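Local coordinates for protein sortase B (Listeria monocytogenes serovar 1/2a, PDB 5JCV) that cleaves the C-terminal sorting signal of surface proteins and, through a thioester intermediate, attaches them covalently to the cell wall, at residues Arg159-Thr165 with Met177-Leu183. Residues are numbered along the deposited sequence; the frame is centred on the assembly and turned at random.
Sequences RIITLST and MVIQGKL
Antiparallel strands 160-165 and 176-182 pair as the C-terminal beta hairpin of the sortase barrel; the first runs directly into the cysteine that, as in other sortases, probably forms the thioester. Axes of 160-165 and 177-182 run 4.6 Å apart at 167°, both backbones extended. Ile161-Gly181 (each N to the other's O, 2.9 Å) and Leu163-Ile179 (Leu163 N to Ile179 O 2.7 Å, Ile179 N to Leu163 O 2.9 Å) are hydrogen-bonded pairs; Ile160-Lys182, Thr162-Gln180 and Ser164-Val178 are non-hydrogen-bonded, CA atoms 4.4-4.5 Å apart. At the Thr165 end, Thr165 N hydrogen-bonds Met177 O (3.1 Å), and Met177 N bonds Thr165 OG1 (chi1 p, 3.0 Å) where a backbone carbonyl would continue the pattern; at the Arg159 end, Leu183 N hydrogen-bonds Arg159 O (2.8 Å). Ile161, Leu163 and Ile179 share one apolar face, Leu163 CB meeting Ile179 CB at 4.2 Å. On the opposite, mixed face Thr162 CG2 packs on Val178 CG1 (3.6 Å) and Gln180 NE2 (chi1 m, chi2 t) hydrogen-bonds Thr162 OG1 (3.0 Å). Asn67 also bonds that hydroxyl, Tyr138 and Tyr116 the Gln180 amide. Helix 132-145 packs here at Ile160 and Gln180, strand 67-72 pairs with 160-165, and strand 107-118 flanks 176-182.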
ATOM      1  N   ARG A 159       9.569  -6.950 -17.766  1.00 69.57           N
ATOM      2  CA  ARG A 159       9.576  -5.629 -17.138  1.00 67.34           C
ATOM      3  C   ARG A 159      10.698  -5.553 -16.119  1.00 64.65           C
ATOM      4  O   ARG A 159      11.054  -6.562 -15.522  1.00 59.66           O
ATOM      5  CB  ARG A 159       8.274  -5.382 -16.406  1.00 64.16           C
ATOM      6  CG  ARG A 159       7.118  -5.063 -17.312  1.00 66.38           C
ATOM      7  CD  ARG A 159       5.900  -4.751 -16.442  1.00 68.60           C
ATOM      8  NE  ARG A 159       5.780  -5.823 -15.451  1.00 74.98           N
ATOM      9  CZ  ARG A 159       5.174  -6.988 -15.670  1.00 75.47           C
ATOM     10  NH1 ARG A 159       4.550  -7.203 -16.838  1.00 67.19           N
ATOM     11  NH2 ARG A 159       5.183  -7.926 -14.710  1.00 79.52           N
ATOM     12  N   ILE A 160      11.220  -4.346 -15.891  1.00 60.88           N
ATOM     13  CA  ILE A 160      12.417  -4.174 -15.049  1.00 57.76           C
ATOM     14  C   ILE A 160      12.324  -3.120 -13.968  1.00 55.00           C
ATOM     15  O   ILE A 160      11.394  -2.322 -13.903  1.00 55.87           O
ATOM     16  CB  ILE A 160      13.670  -3.861 -15.874  1.00 57.62           C
ATOM     17  CG1 ILE A 160      13.631  -2.436 -16.405  1.00 56.90           C
ATOM     18  CG2 ILE A 160      13.835  -4.855 -17.015  1.00 59.30           C
ATOM     19  CD1 ILE A 160      14.800  -2.127 -17.316  1.00 55.89           C
ATOM     20  N   ILE A 161      13.304  -3.167 -13.082  1.00 53.87           N
ATOM     21  CA  ILE A 161      13.445  -2.178 -12.041  1.00 53.08           C
ATOM     22  C   ILE A 161      14.895  -1.697 -12.062  1.00 52.93           C
ATOM     23  O   ILE A 161      15.814  -2.488 -12.281  1.00 50.50           O
ATOM     24  CB  ILE A 161      12.973  -2.693 -10.679  1.00 56.81           C
ATOM     25  CG1 ILE A 161      13.445  -1.786  -9.541  1.00 57.22           C
ATOM     26  CG2 ILE A 161      13.446  -4.091 -10.451  1.00 64.02           C
ATOM     27  CD1 ILE A 161      12.636  -1.909  -8.277  1.00 60.57           C
ATOM     28  N   THR A 162      15.063  -0.373 -11.900  1.00 50.45           N
ATOM     29  CA  THR A 162      16.355   0.288 -11.978  1.00 47.10           C
ATOM     30  C   THR A 162      16.594   0.940 -10.639  1.00 47.31           C
ATOM     31  O   THR A 162      15.744   1.721 -10.145  1.00 48.66           O
ATOM     32  CB  THR A 162      16.368   1.392 -13.069  1.00 46.76           C
ATOM     33  OG1 THR A 162      16.007   0.834 -14.332  1.00 48.86           O
ATOM     34  CG2 THR A 162      17.728   2.014 -13.214  1.00 44.06           C
ATOM     35  N   LEU A 163      17.733   0.610 -10.040  1.00 45.05           N
ATOM     36  CA  LEU A 163      18.183   1.315  -8.882  1.00 44.19           C
ATOM     37  C   LEU A 163      19.283   2.294  -9.318  1.00 42.26           C
ATOM     38  O   LEU A 163      20.218   1.915 -10.010  1.00 45.58           O
ATOM     39  CB  LEU A 163      18.691   0.319  -7.858  1.00 41.83           C
ATOM     40  CG  LEU A 163      17.743  -0.774  -7.412  1.00 41.71           C
ATOM     41  CD1 LEU A 163      18.415  -1.550  -6.326  1.00 42.60           C
ATOM     42  CD2 LEU A 163      16.399  -0.313  -6.879  1.00 42.95           C
ATOM     43  N   SER A 164      19.172   3.551  -8.910  1.00 41.67           N
ATOM     44  CA  SER A 164      20.153   4.580  -9.310  1.00 40.19           C
ATOM     45  C   SER A 164      20.431   5.584  -8.226  1.00 40.42           C
ATOM     46  O   SER A 164      19.503   6.045  -7.533  1.00 40.19           O
ATOM     47  CB  SER A 164      19.606   5.345 -10.489  1.00 44.44           C
ATOM     48  OG  SER A 164      20.474   6.374 -10.949  1.00 44.45           O
ATOM     49  N   THR A 165      21.696   5.958  -8.089  1.00 41.10           N
ATOM     50  CA  THR A 165      22.052   7.041  -7.202  1.00 43.97           C
ATOM     51  C   THR A 165      21.634   8.319  -7.920  1.00 45.12           C
ATOM     52  O   THR A 165      21.397   8.305  -9.116  1.00 47.86           O
ATOM     53  CB  THR A 165      23.558   7.064  -6.822  1.00 43.35           C
ATOM     54  OG1 THR A 165      24.373   7.208  -7.986  1.00 42.87           O
ATOM     55  CG2 THR A 165      23.973   5.755  -6.105  1.00 45.07           C
HETATM   56  N   MSE A 177      25.653   5.449 -10.008  1.00 46.69           N
HETATM   57  CA  MSE A 177      25.741   4.005 -10.033  1.00 48.51           C
HETATM   58  C   MSE A 177      24.354   3.483 -10.355  1.00 45.90           C
HETATM   59  O   MSE A 177      23.357   3.994  -9.871  1.00 46.55           O
HETATM   60  CB  MSE A 177      26.267   3.588  -8.661  1.00 48.17           C
HETATM   61  CG  MSE A 177      26.397   2.095  -8.575  1.00 50.93           C
HETATM   62 SE   MSE A 177      27.952   1.595  -9.669  0.66 51.08          SE
HETATM   63  CE  MSE A 177      27.227  -0.130 -10.148  1.00 51.30           C
ATOM     64  N   VAL A 178      24.281   2.478 -11.207  1.00 45.06           N
ATOM     65  CA  VAL A 178      22.994   1.994 -11.700  1.00 47.62           C
ATOM     66  C   VAL A 178      22.977   0.476 -11.678  1.00 49.22           C
ATOM     67  O   VAL A 178      23.913  -0.148 -12.123  1.00 50.52           O
ATOM     68  CB  VAL A 178      22.710   2.454 -13.135  1.00 44.42           C
ATOM     69  CG1 VAL A 178      21.356   1.904 -13.589  1.00 48.25           C
ATOM     70  CG2 VAL A 178      22.714   3.959 -13.221  1.00 44.47           C
ATOM     71  N   ILE A 179      21.896  -0.085 -11.172  1.00 45.95           N
ATOM     72  CA  ILE A 179      21.673  -1.528 -11.159  1.00 50.50           C
ATOM     73  C   ILE A 179      20.316  -1.722 -11.787  1.00 49.39           C
ATOM     74  O   ILE A 179      19.373  -1.024 -11.427  1.00 52.68           O
ATOM     75  CB  ILE A 179      21.588  -2.033  -9.707  1.00 52.93           C
ATOM     76  CG1 ILE A 179      22.877  -1.677  -8.984  1.00 54.04           C
ATOM     77  CG2 ILE A 179      21.338  -3.517  -9.616  1.00 53.25           C
ATOM     78  CD1 ILE A 179      24.083  -2.367  -9.546  1.00 57.07           C
ATOM     79  N   GLN A 180      20.227  -2.618 -12.754  1.00 46.85           N
ATOM     80  CA  GLN A 180      18.960  -2.958 -13.335  1.00 49.50           C
ATOM     81  C   GLN A 180      18.635  -4.471 -13.287  1.00 52.02           C
ATOM     82  O   GLN A 180      19.498  -5.329 -13.500  1.00 53.47           O
ATOM     83  CB  GLN A 180      18.938  -2.450 -14.749  1.00 50.01           C
ATOM     84  CG  GLN A 180      19.134  -0.962 -14.820  1.00 47.15           C
ATOM     85  CD  GLN A 180      19.046  -0.494 -16.226  1.00 47.94           C
ATOM     86  OE1 GLN A 180      19.924  -0.805 -17.018  1.00 49.93           O
ATOM     87  NE2 GLN A 180      17.964   0.229 -16.567  1.00 48.34           N
ATOM     88  N   GLY A 181      17.390  -4.779 -12.963  1.00 50.72           N
ATOM     89  CA  GLY A 181      17.013  -6.143 -12.748  1.00 54.67           C
ATOM     90  C   GLY A 181      15.660  -6.463 -13.357  1.00 60.11           C
ATOM     91  O   GLY A 181      14.834  -5.575 -13.529  1.00 56.76           O
ATOM     92  N   LYS A 182      15.457  -7.741 -13.664  1.00 61.68           N
ATOM     93  CA  LYS A 182      14.202  -8.249 -14.219  1.00 70.40           C
ATOM     94  C   LYS A 182      13.165  -8.508 -13.118  1.00 66.92           C
ATOM     95  O   LYS A 182      13.467  -9.160 -12.138  1.00 66.12           O
ATOM     96  CB  LYS A 182      14.497  -9.560 -14.964  1.00 79.06           C
ATOM     97  CG  LYS A 182      13.298 -10.282 -15.565  1.00 87.29           C
ATOM     98  CD  LYS A 182      13.658 -11.703 -15.968  1.00 91.95           C
ATOM     99  CE  LYS A 182      14.393 -11.722 -17.298  1.00 95.89           C
ATOM    100  NZ  LYS A 182      14.782 -13.110 -17.682  1.00 96.95           N
ATOM    101  N   LEU A 183      11.956  -7.982 -13.274  1.00 69.00           N
ATOM    102  CA  LEU A 183      10.834  -8.380 -12.411  1.00 78.40           C
ATOM    103  C   LEU A 183      10.405  -9.801 -12.670  1.00 75.61           C
ATOM    104  O   LEU A 183      10.494 -10.336 -13.770  1.00 75.75           O
ATOM    105  CB  LEU A 183       9.598  -7.505 -12.603  1.00 82.43           C
ATOM    106  CG  LEU A 183       9.618  -6.166 -11.874  1.00 84.82           C
ATOM    107  CD1 LEU A 183       8.199  -5.602 -11.848  1.00 90.66           C
ATOM    108  CD2 LEU A 183      10.168  -6.323 -10.462  1.00 79.38           C
ATOM    109  OXT LEU A 183       9.950 -10.426 -11.739  1.00 74.88           O
TER